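Extracellular solute-binding protein family 5 (Brucella melitensis, PDB 4ONY) probably binds peptides or related solutes in the periplasm and delivers them to an ABC transporter for uptake. Local coordinates at residues F138-L143 and G187-L192; L311-N316 and M484-L489; R326-L331 and G554-P559. All coordinates share one frame; numbering follows the deposited sequence.

Contact 1 of 3, residues F138-L143 and G187-L192; sequences FTYDIL and GSMPVL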
loop_
_atom_site.group_PDB
_atom_site.type_symbol
_atom_site.label_atom_id
_atom_site.label_comp_id
_atom_site.label_asym_id
_atom_site.label_seq_id
_atom_site.Cartn_x
_atom_site.Cartn_y
_atom_site.Cartn_z
ATOM N N PHE A 138 0.017 -9.680 28.773
ATOM C CA PHE A 138 1.457 -9.765 28.679
ATOM C C PHE A 138 1.948 -9.076 27.408
ATOM O O PHE A 138 2.948 -8.337 27.430
ATOM C CB PHE A 138 1.868 -11.233 28.686
ATOM C CG PHE A 138 3.248 -11.487 28.176
ATOM C CD1 PHE A 138 4.342 -11.298 28.987
ATOM C CD2 PHE A 138 3.436 -11.985 26.913
ATOM C CE1 PHE A 138 5.624 -11.568 28.511
ATOM C CE2 PHE A 138 4.716 -12.239 26.424
ATOM C CZ PHE A 138 5.797 -12.012 27.211
ATOM N N THR A 139 1.249 -9.327 26.313
ATOM C CA THR A 139 1.618 -8.787 24.994
ATOM C C THR A 139 1.721 -7.274 25.008
ATOM O O THR A 139 2.710 -6.719 24.526
ATOM C CB THR A 139 0.622 -9.227 23.880
ATOM O OG1 THR A 139 0.638 -10.655 23.724
ATOM C CG2 THR A 139 0.995 -8.602 22.558
ATOM N N TYR A 140 0.708 -6.597 25.558
ATOM C CA TYR A 140 0.712 -5.106 25.587
ATOM C C TYR A 140 1.781 -4.580 26.556
ATOM O O TYR A 140 2.419 -3.531 26.300
ATOM C CB TYR A 140 -0.688 -4.519 25.847
ATOM C CG TYR A 140 -1.511 -4.668 24.597
ATOM C CD1 TYR A 140 -2.083 -5.876 24.268
ATOM C CD2 TYR A 140 -1.625 -3.621 23.685
ATOM C CE1 TYR A 140 -2.762 -6.052 23.066
ATOM C CE2 TYR A 140 -2.301 -3.775 22.487
ATOM C CZ TYR A 140 -2.880 -4.991 22.168
ATOM O OH TYR A 140 -3.544 -5.162 20.944
ATOM N N ASP A 141 1.972 -5.298 27.653
ATOM C CA ASP A 141 3.059 -4.978 28.603
ATOM C C ASP A 141 4.456 -5.034 27.886
ATOM O O ASP A 141 5.151 -3.997 27.750
ATOM C CB ASP A 141 2.981 -5.954 29.794
ATOM C CG ASP A 141 4.089 -5.734 30.818
ATOM O OD1 ASP A 141 4.731 -4.685 30.815
ATOM O OD2 ASP A 141 4.334 -6.648 31.604
ATOM N N ILE A 142 4.816 -6.203 27.355
ATOM C CA ILE A 142 6.148 -6.362 26.821
ATOM C C ILE A 142 6.421 -5.549 25.550
ATOM O O ILE A 142 7.521 -5.067 25.377
ATOM C CB ILE A 142 6.534 -7.845 26.621
ATOM C CG1 ILE A 142 8.046 -7.969 26.421
ATOM C CG2 ILE A 142 5.817 -8.473 25.444
ATOM C CD1 ILE A 142 8.525 -9.407 26.347
ATOM N N LEU A 143 5.432 -5.387 24.669
ATOM C CA LEU A 143 5.623 -4.613 23.455
ATOM C C LEU A 143 5.730 -3.117 23.722
ATOM O O LEU A 143 6.468 -2.435 23.030
ATOM C CB LEU A 143 4.519 -4.872 22.449
ATOM C CG LEU A 143 4.535 -6.247 21.815
ATOM C CD1 LEU A 143 3.375 -6.349 20.860
ATOM C CD2 LEU A 143 5.842 -6.432 21.026
ATOM N N GLY A 187 -6.593 -5.711 14.639
ATOM C CA GLY A 187 -5.892 -6.239 13.454
ATOM C C GLY A 187 -4.444 -5.851 13.230
ATOM O O GLY A 187 -3.856 -6.318 12.267
ATOM N N SER A 188 -3.862 -4.993 14.063
ATOM C CA SER A 188 -2.466 -4.592 13.856
ATOM C C SER A 188 -1.620 -4.756 15.104
ATOM O O SER A 188 -0.680 -3.993 15.335
ATOM C CB SER A 188 -2.350 -3.134 13.349
ATOM O OG SER A 188 -3.206 -2.946 12.226
ATOM N N MET A 189 -1.956 -5.752 15.905
ATOM C CA MET A 189 -1.113 -6.160 17.002
ATOM C C MET A 189 -1.155 -7.682 17.070
ATOM O O MET A 189 -2.199 -8.278 16.878
ATOM C CB MET A 189 -1.609 -5.595 18.342
ATOM C CG MET A 189 -1.329 -4.117 18.564
ATOM S SD MET A 189 0.454 -3.804 18.673
ATOM C CE MET A 189 0.664 -3.797 20.444
ATOM N N PRO A 190 -0.030 -8.305 17.372
ATOM C CA PRO A 190 -0.050 -9.743 17.612
ATOM C C PRO A 190 -0.604 -10.108 18.962
ATOM O O PRO A 190 -0.915 -9.213 19.779
ATOM C CB PRO A 190 1.425 -10.092 17.548
ATOM C CG PRO A 190 2.072 -8.896 18.189
ATOM C CD PRO A 190 1.296 -7.731 17.630
ATOM N N VAL A 191 -0.764 -11.417 19.184
ATOM C CA VAL A 191 -0.800 -11.956 20.508
ATOM C C VAL A 191 0.430 -12.858 20.645
ATOM O O VAL A 191 0.670 -13.733 19.809
ATOM C CB VAL A 191 -2.125 -12.712 20.807
ATOM C CG1 VAL A 191 -2.151 -13.177 22.256
ATOM C CG2 VAL A 191 -3.311 -11.814 20.554
ATOM N N LEU A 192 1.170 -12.631 21.733
ATOM C CA LEU A 192 2.423 -13.293 22.080
ATOM C C LEU A 192 2.248 -14.265 23.263
ATOM O O LEU A 192 1.432 -14.027 24.156
ATOM C CB LEU A 192 3.469 -12.259 22.505
ATOM C CG LEU A 192 3.762 -11.162 21.489
ATOM C CD1 LEU A 192 4.850 -10.213 21.957
ATOM C CD2 LEU A 192 4.172 -11.749 20.126
HETATM O O HOH W 1 -3.473 -7.919 20.375
#

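Contact 2 of 3, residues L311-N316 and M484-L489; sequences LGFVFN and MILGAL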
loop_
_atom_site.group_PDB
_atom_site.type_symbol
_atom_site.label_atom_id
_atom_site.label_comp_id
_atom_site.label_asym_id
_atom_site.label_seq_id
_atom_site.Cartn_x
_atom_site.Cartn_y
_atom_site.Cartn_z
ATOM N N LEU A 311 2.783 7.290 -9.075
ATOM C CA LEU A 311 4.110 7.666 -9.486
ATOM C C LEU A 311 3.908 8.945 -10.313
ATOM O O LEU A 311 3.100 8.973 -11.232
ATOM C CB LEU A 311 4.766 6.576 -10.360
ATOM C CG LEU A 311 6.122 6.910 -10.970
ATOM C CD1 LEU A 311 7.193 7.122 -9.901
ATOM C CD2 LEU A 311 6.587 5.805 -11.895
ATOM N N GLY A 312 4.667 9.983 -10.010
ATOM C CA GLY A 312 4.567 11.232 -10.756
ATOM C C GLY A 312 5.780 12.096 -10.631
ATOM O O GLY A 312 6.598 11.881 -9.714
ATOM N N PHE A 313 5.902 13.101 -11.519
ATOM C CA PHE A 313 6.864 14.162 -11.288
ATOM C C PHE A 313 6.240 15.083 -10.275
ATOM O O PHE A 313 5.035 15.338 -10.334
ATOM C CB PHE A 313 7.189 14.932 -12.550
ATOM C CG PHE A 313 7.943 14.161 -13.570
ATOM C CD1 PHE A 313 9.293 13.890 -13.399
ATOM C CD2 PHE A 313 7.332 13.753 -14.747
ATOM C CE1 PHE A 313 10.020 13.218 -14.360
ATOM C CE2 PHE A 313 8.080 13.084 -15.735
ATOM C CZ PHE A 313 9.428 12.821 -15.532
ATOM N N VAL A 314 7.022 15.523 -9.305
ATOM C CA VAL A 314 6.573 16.363 -8.226
ATOM C C VAL A 314 7.159 17.743 -8.344
ATOM O O VAL A 314 8.364 17.898 -8.449
ATOM C CB VAL A 314 6.949 15.788 -6.850
ATOM C CG1 VAL A 314 6.341 16.646 -5.757
ATOM C CG2 VAL A 314 6.367 14.384 -6.670
ATOM N N PHE A 315 6.312 18.756 -8.376
ATOM C CA PHE A 315 6.752 20.144 -8.379
ATOM C C PHE A 315 6.992 20.588 -6.939
ATOM O O PHE A 315 6.076 20.502 -6.108
ATOM C CB PHE A 315 5.654 21.078 -8.920
ATOM C CG PHE A 315 5.279 20.856 -10.385
ATOM C CD1 PHE A 315 6.058 21.410 -11.404
ATOM C CD2 PHE A 315 4.123 20.186 -10.701
ATOM C CE1 PHE A 315 5.711 21.251 -12.749
ATOM C CE2 PHE A 315 3.763 19.999 -12.039
ATOM C CZ PHE A 315 4.566 20.538 -13.057
ATOM N N ASN A 316 8.185 21.107 -6.640
ATOM C CA ASN A 316 8.379 21.801 -5.353
ATOM C C ASN A 316 7.804 23.215 -5.386
ATOM O O ASN A 316 8.478 24.163 -5.780
ATOM C CB ASN A 316 9.849 21.867 -4.939
ATOM C CG ASN A 316 10.039 22.377 -3.522
ATOM O OD1 ASN A 316 9.077 22.704 -2.827
ATOM N ND2 ASN A 316 11.311 22.480 -3.094
ATOM N N MET A 484 12.283 19.694 -8.908
ATOM C CA MET A 484 11.380 18.611 -9.294
ATOM C C MET A 484 12.071 17.275 -9.027
ATOM O O MET A 484 13.345 17.177 -9.183
ATOM C CB MET A 484 11.028 18.742 -10.779
ATOM C CG MET A 484 10.124 17.631 -11.304
ATOM S SD MET A 484 9.588 17.837 -13.019
ATOM C CE MET A 484 8.369 19.132 -12.847
ATOM N N ILE A 485 11.283 16.278 -8.611
ATOM C CA ILE A 485 11.733 14.896 -8.441
ATOM C C ILE A 485 10.659 13.969 -8.995
ATOM O O ILE A 485 9.570 14.429 -9.345
ATOM C CB ILE A 485 11.922 14.510 -6.920
ATOM C CG1 ILE A 485 10.650 14.802 -6.113
ATOM C CG2 ILE A 485 13.117 15.264 -6.301
ATOM C CD1 ILE A 485 10.695 14.420 -4.635
ATOM N N LEU A 486 10.936 12.667 -8.999
ATOM C CA LEU A 486 9.897 11.656 -9.139
ATOM C C LEU A 486 9.464 11.243 -7.721
ATOM O O LEU A 486 10.311 11.027 -6.835
ATOM C CB LEU A 486 10.397 10.443 -9.937
ATOM C CG LEU A 486 10.617 10.566 -11.453
ATOM C CD1 LEU A 486 12.025 11.022 -11.750
ATOM C CD2 LEU A 486 10.439 9.233 -12.128
ATOM N N GLY A 487 8.161 11.137 -7.504
ATOM C CA GLY A 487 7.602 10.750 -6.201
ATOM C C GLY A 487 6.600 9.624 -6.323
ATOM O O GLY A 487 5.915 9.506 -7.331
ATOM N N ALA A 488 6.537 8.788 -5.304
ATOM C CA ALA A 488 5.628 7.647 -5.228
ATOM C C ALA A 488 4.764 7.782 -3.963
ATOM O O ALA A 488 5.207 8.371 -2.979
ATOM C CB ALA A 488 6.422 6.355 -5.153
ATOM N N LEU A 489 3.536 7.308 -3.991
ATOM C CA LEU A 489 2.719 7.244 -2.771
ATOM C C LEU A 489 2.176 5.861 -2.577
ATOM O O LEU A 489 1.708 5.261 -3.540
ATOM C CB LEU A 489 1.518 8.187 -2.878
ATOM C CG LEU A 489 1.841 9.662 -2.985
ATOM C CD1 LEU A 489 0.580 10.380 -3.374
ATOM C CD2 LEU A 489 2.399 10.209 -1.685
#

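Contact 3 of 3, residues R326-L331 and G554-P559; sequences RVRQAL and GDYYVP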
loop_
_atom_site.group_PDB
_atom_site.type_symbol
_atom_site.label_atom_id
_atom_site.label_comp_id
_atom_site.label_asym_id
_atom_site.label_seq_id
_atom_site.Cartn_x
_atom_site.Cartn_y
_atom_site.Cartn_z
ATOM N N ARG A 326 -1.067 27.726 -12.329
ATOM C CA ARG A 326 -1.274 27.786 -13.766
ATOM C C ARG A 326 -0.019 27.331 -14.525
ATOM O O ARG A 326 -0.115 26.718 -15.603
ATOM C CB ARG A 326 -1.636 29.221 -14.218
ATOM C CG ARG A 326 -2.943 29.723 -13.629
ATOM C CD ARG A 326 -3.175 31.199 -13.869
ATOM N NE ARG A 326 -2.115 31.955 -13.247
ATOM C CZ ARG A 326 -2.022 33.276 -13.248
ATOM N NH1 ARG A 326 -2.973 34.024 -13.832
ATOM N NH2 ARG A 326 -0.987 33.862 -12.667
ATOM N N VAL A 327 1.157 27.675 -13.990
ATOM C CA VAL A 327 2.421 27.220 -14.578
ATOM C C VAL A 327 2.556 25.686 -14.433
ATOM O O VAL A 327 2.930 24.974 -15.387
ATOM C CB VAL A 327 3.602 27.950 -13.926
ATOM C CG1 VAL A 327 4.934 27.358 -14.353
ATOM C CG2 VAL A 327 3.561 29.446 -14.218
ATOM N N ARG A 328 2.268 25.176 -13.241
ATOM C CA ARG A 328 2.291 23.722 -13.016
ATOM C C ARG A 328 1.316 23.015 -13.962
ATOM O O ARG A 328 1.665 22.009 -14.572
ATOM C CB ARG A 328 1.978 23.374 -11.544
ATOM C CG ARG A 328 3.015 23.989 -10.602
ATOM C CD ARG A 328 2.937 23.422 -9.228
ATOM N NE ARG A 328 1.606 23.611 -8.622
ATOM C CZ ARG A 328 1.208 24.597 -7.844
ATOM N NH1 ARG A 328 1.973 25.619 -7.592
ATOM N NH2 ARG A 328 -0.010 24.545 -7.313
ATOM N N GLN A 329 0.126 23.571 -14.120
ATOM C CA GLN A 329 -0.870 22.993 -15.023
ATOM C C GLN A 329 -0.345 22.910 -16.465
ATOM O O GLN A 329 -0.444 21.870 -17.100
ATOM C CB GLN A 329 -2.145 23.825 -14.980
ATOM C CG GLN A 329 -3.390 23.282 -15.675
ATOM C CD GLN A 329 -4.494 24.360 -15.725
ATOM O OE1 GLN A 329 -4.332 25.519 -15.245
ATOM N NE2 GLN A 329 -5.567 24.017 -16.302
ATOM N N ALA A 330 0.213 24.015 -16.976
ATOM C CA ALA A 330 0.829 24.031 -18.314
ATOM C C ALA A 330 1.914 22.963 -18.463
ATOM O O ALA A 330 1.942 22.220 -19.465
ATOM C CB ALA A 330 1.456 25.394 -18.598
ATOM N N LEU A 331 2.834 22.909 -17.509
ATOM C CA LEU A 331 3.978 21.982 -17.642
ATOM C C LEU A 331 3.549 20.514 -17.589
ATOM O O LEU A 331 4.134 19.684 -18.260
ATOM C CB LEU A 331 5.041 22.244 -16.587
ATOM C CG LEU A 331 5.668 23.647 -16.691
ATOM C CD1 LEU A 331 6.687 23.861 -15.583
ATOM C CD2 LEU A 331 6.243 24.084 -18.010
ATOM N N GLY A 554 -4.624 21.235 -8.130
ATOM C CA GLY A 554 -3.431 21.957 -7.781
ATOM C C GLY A 554 -2.221 21.669 -8.675
ATOM O O GLY A 554 -1.206 22.342 -8.544
ATOM N N ASP A 555 -2.303 20.660 -9.532
ATOM C CA ASP A 555 -1.142 20.202 -10.307
ATOM C C ASP A 555 0.151 20.159 -9.449
ATOM O O ASP A 555 1.196 20.746 -9.784
ATOM C CB ASP A 555 -0.972 21.038 -11.576
ATOM C CG ASP A 555 -2.094 20.804 -12.554
ATOM O OD1 ASP A 555 -2.010 19.811 -13.335
ATOM O OD2 ASP A 555 -3.059 21.596 -12.537
ATOM N N TYR A 556 0.067 19.412 -8.345
ATOM C CA TYR A 556 1.222 19.197 -7.499
ATOM C C TYR A 556 2.118 18.095 -8.037
ATOM O O TYR A 556 3.318 18.163 -7.858
ATOM C CB TYR A 556 0.762 18.877 -6.080
ATOM C CG TYR A 556 -0.071 19.989 -5.452
ATOM C CD1 TYR A 556 0.479 21.231 -5.233
ATOM C CD2 TYR A 556 -1.369 19.794 -5.094
ATOM C CE1 TYR A 556 -0.238 22.256 -4.671
ATOM C CE2 TYR A 556 -2.101 20.795 -4.503
ATOM C CZ TYR A 556 -1.549 22.023 -4.279
ATOM O OH TYR A 556 -2.314 23.030 -3.727
ATOM N N TYR A 557 1.505 17.101 -8.688
ATOM C CA TYR A 557 2.166 16.026 -9.384
ATOM C C TYR A 557 1.806 16.102 -10.861
ATOM O O TYR A 557 0.725 16.598 -11.222
ATOM C CB TYR A 557 1.710 14.666 -8.860
ATOM C CG TYR A 557 2.318 14.189 -7.546
ATOM C CD1 TYR A 557 2.343 14.991 -6.434
ATOM C CD2 TYR A 557 2.847 12.923 -7.426
ATOM C CE1 TYR A 557 2.856 14.529 -5.233
ATOM C CE2 TYR A 557 3.373 12.478 -6.239
ATOM C CZ TYR A 557 3.369 13.283 -5.155
ATOM O OH TYR A 557 3.893 12.869 -3.981
ATOM N N VAL A 558 2.717 15.655 -11.727
ATOM C CA VAL A 558 2.385 15.287 -13.099
ATOM C C VAL A 558 2.247 13.763 -13.008
ATOM O O VAL A 558 3.235 13.054 -12.883
ATOM C CB VAL A 558 3.497 15.602 -14.092
ATOM C CG1 VAL A 558 3.071 15.243 -15.505
ATOM C CG2 VAL A 558 3.909 17.079 -13.990
ATOM N N PRO A 559 1.018 13.265 -13.021
ATOM C CA PRO A 559 0.822 11.834 -12.789
ATOM C C PRO A 559 1.366 11.029 -13.979
ATOM O O PRO A 559 1.151 11.400 -15.146
ATOM C CB PRO A 559 -0.693 11.733 -12.623
ATOM C CG PRO A 559 -1.251 12.831 -13.491
ATOM C CD PRO A 559 -0.236 13.960 -13.380
HETATM O O HOH W 2 -2.517 25.337 -5.431
HETATM O O HOH W 3 -1.898 19.729 -16.086
#

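Contact 1 of 3, residues F138-L143 and G187-L192
Leu-192 sets its side chain across helix 133-146, where Thr-139, Ile-142 and Leu-143 make the hollow that receives it. Its CD1 fits in between, 4.0 Å from Ile-142 CG2 and just as near to CG and CD2 of Leu-143, while its CB lies 4.1 Å from Phe-138 CE2. Further along, Met-189 comes tip to tip against both Tyr-140 and Leu-143. Its chain bends at chi2, and chi3 (-97°) then turns the CE methyl to 3.6 Å from Tyr-140 CE2 and 3.7 Å from Leu-143 CD1; the sulfur makes an oblique Met-aromatic contact with the tyrosine ring. Pro-190 CG meets that same Leu-143 CD1 tip to tip. Thr-139 puts its CG2 methyl 3.4 Å from Pro-190 O. Its OG1, beside its own backbone N, accepts a nearly straight bond from Leu-192 N at 2.9 Å (166°). That hydroxyl is also bonded to Asp-135 O one helical turn back, and a water joins Tyr-140 OH to Pro-190 O. The loop after helix 181-187, packed here on helix 133-146, thus has two of its backbone polar groups satisfied inside a greasy interface, one by a threonine hydroxyl and one through water.

Contact 2 of 3, residues L311-N316 and M484-L489
Gly-312 and Gly-487 face each other as an antiparallel hydrogen-bonded pair and exchange two bonds: Gly-487 N gives to Gly-312 O at 2.8 Å, and Gly-312 N to Gly-487 O at 3.0 Å. Two residues on, Val-314 N reaches Ile-485 O at 2.8 Å, whereas the return bond from Ile-485 N to Val-314 O is weak at 3.3 Å. Each of the four carbonyl oxygens also takes a CA-H...O contact, the shortest from Met-484 CA to Val-314 O. Phe-313 and Phe-315 bond by backbone to the other neighbouring strand, Phe-313 O to Val-558 N and Phe-315 N to Tyr-556 O; on the far side Met-484 bonds to Met-439.

One face of the sheet carries Phe-313, Phe-315, Met-484 and Leu-486. Met-484 runs extended to SD and then bends at chi3 (-75°), which swings CE to 3.4 Å from Phe-315 CE1; its sulfur lies obliquely to the Phe-313 ring, 4.7 Å from the centroid, as a Met-aromatic contact. In one of the two conformers of Leu-486, it lies side by side with Phe-313, pointing the same way, under helix 443-458, and Tyr-452 of that helix stacks on the Phe-313 ring. On the other face Val-314 CG2 sits 3.8 Å from Gly-487 N, over a residue with no side chain, and its CB packs on Ile-485 CG1.

Two central strands of a mixed, helix-covered sheet are joined here, an organisation in keeping with the alpha/beta lobes of periplasmic solute-binding proteins.

Contact 3 of 3, residues R326-L331 and G554-P559
Arg-328 reaches from helix 325-333 to the turn at Gly-554 and Asp-555 and holds one carbonyl oxygen side-on with two nitrogens. NH2 gives to Gly-554 O at 2.8 Å and NE to the same atom at 3.1 Å; the oxygen lies close to the guanidinium plane for both. The chain bends at chi3 (-58°), which turns NE back toward the turn, and NE adds a weak bond to Asp-555 O. The third nitrogen, NH1, bonds to Phe-322 O, so several backbone carbonyls fix the rotation of the group.

Tyr-556 crosses this arginine obliquely, with its ring plane only 13° from that of the guanidinium. The approach is at CE1, 3.5 Å from NH2. Gly-554 O lies 3.8 Å above the centre of the tyrosine ring, with the arginine nitrogens that grip it alongside, on the same side of the ring. A water accepts a weak bond from NH2 and is also bonded to Tyr-556 OH.

The turn follows helix 537-553 and leads into strand 557-562. Asp-555, the first residue to leave helical geometry, does so with positive phi, and the contact fastens this helix-to-strand connection to a helix that packs beside the same mixed sheet.

Asp-555 points its CB toward the helix and lies aslant Gln-329, the carboxylate and amide planes 20° apart. It is the aliphatic part of Gln-329 that it meets: OD2 lies 3.4 Å from Gln-329 CB. That oxygen has its salt bridge with Arg-384, which also touches the Gln-329 side chain. OD1 takes a bond from a second water, which donates as well to Gln-329 O at 2.8 Å.

In the fold
From the N terminus, contact 1 comes first, closing a loop of 43 residues between helix 133-146 and the segment after helix 181-187. It is complete before the others begin and lies on the opposite side of the chain's centre, its centre 37 Å from that of contact 2 and 45 Å from that of contact 3. Contacts 2 and 3 cross: 311-316 and 326-331 open in turn, then 484-489 and 554-559 close them over 167 and 222 residues. Those two touch, because strand 310-315 lies between 484-489 and 557-562 in one mixed sheet. Together they tie three neighbouring strands to helix 325-333, bringing late parts of the chain back to its middle.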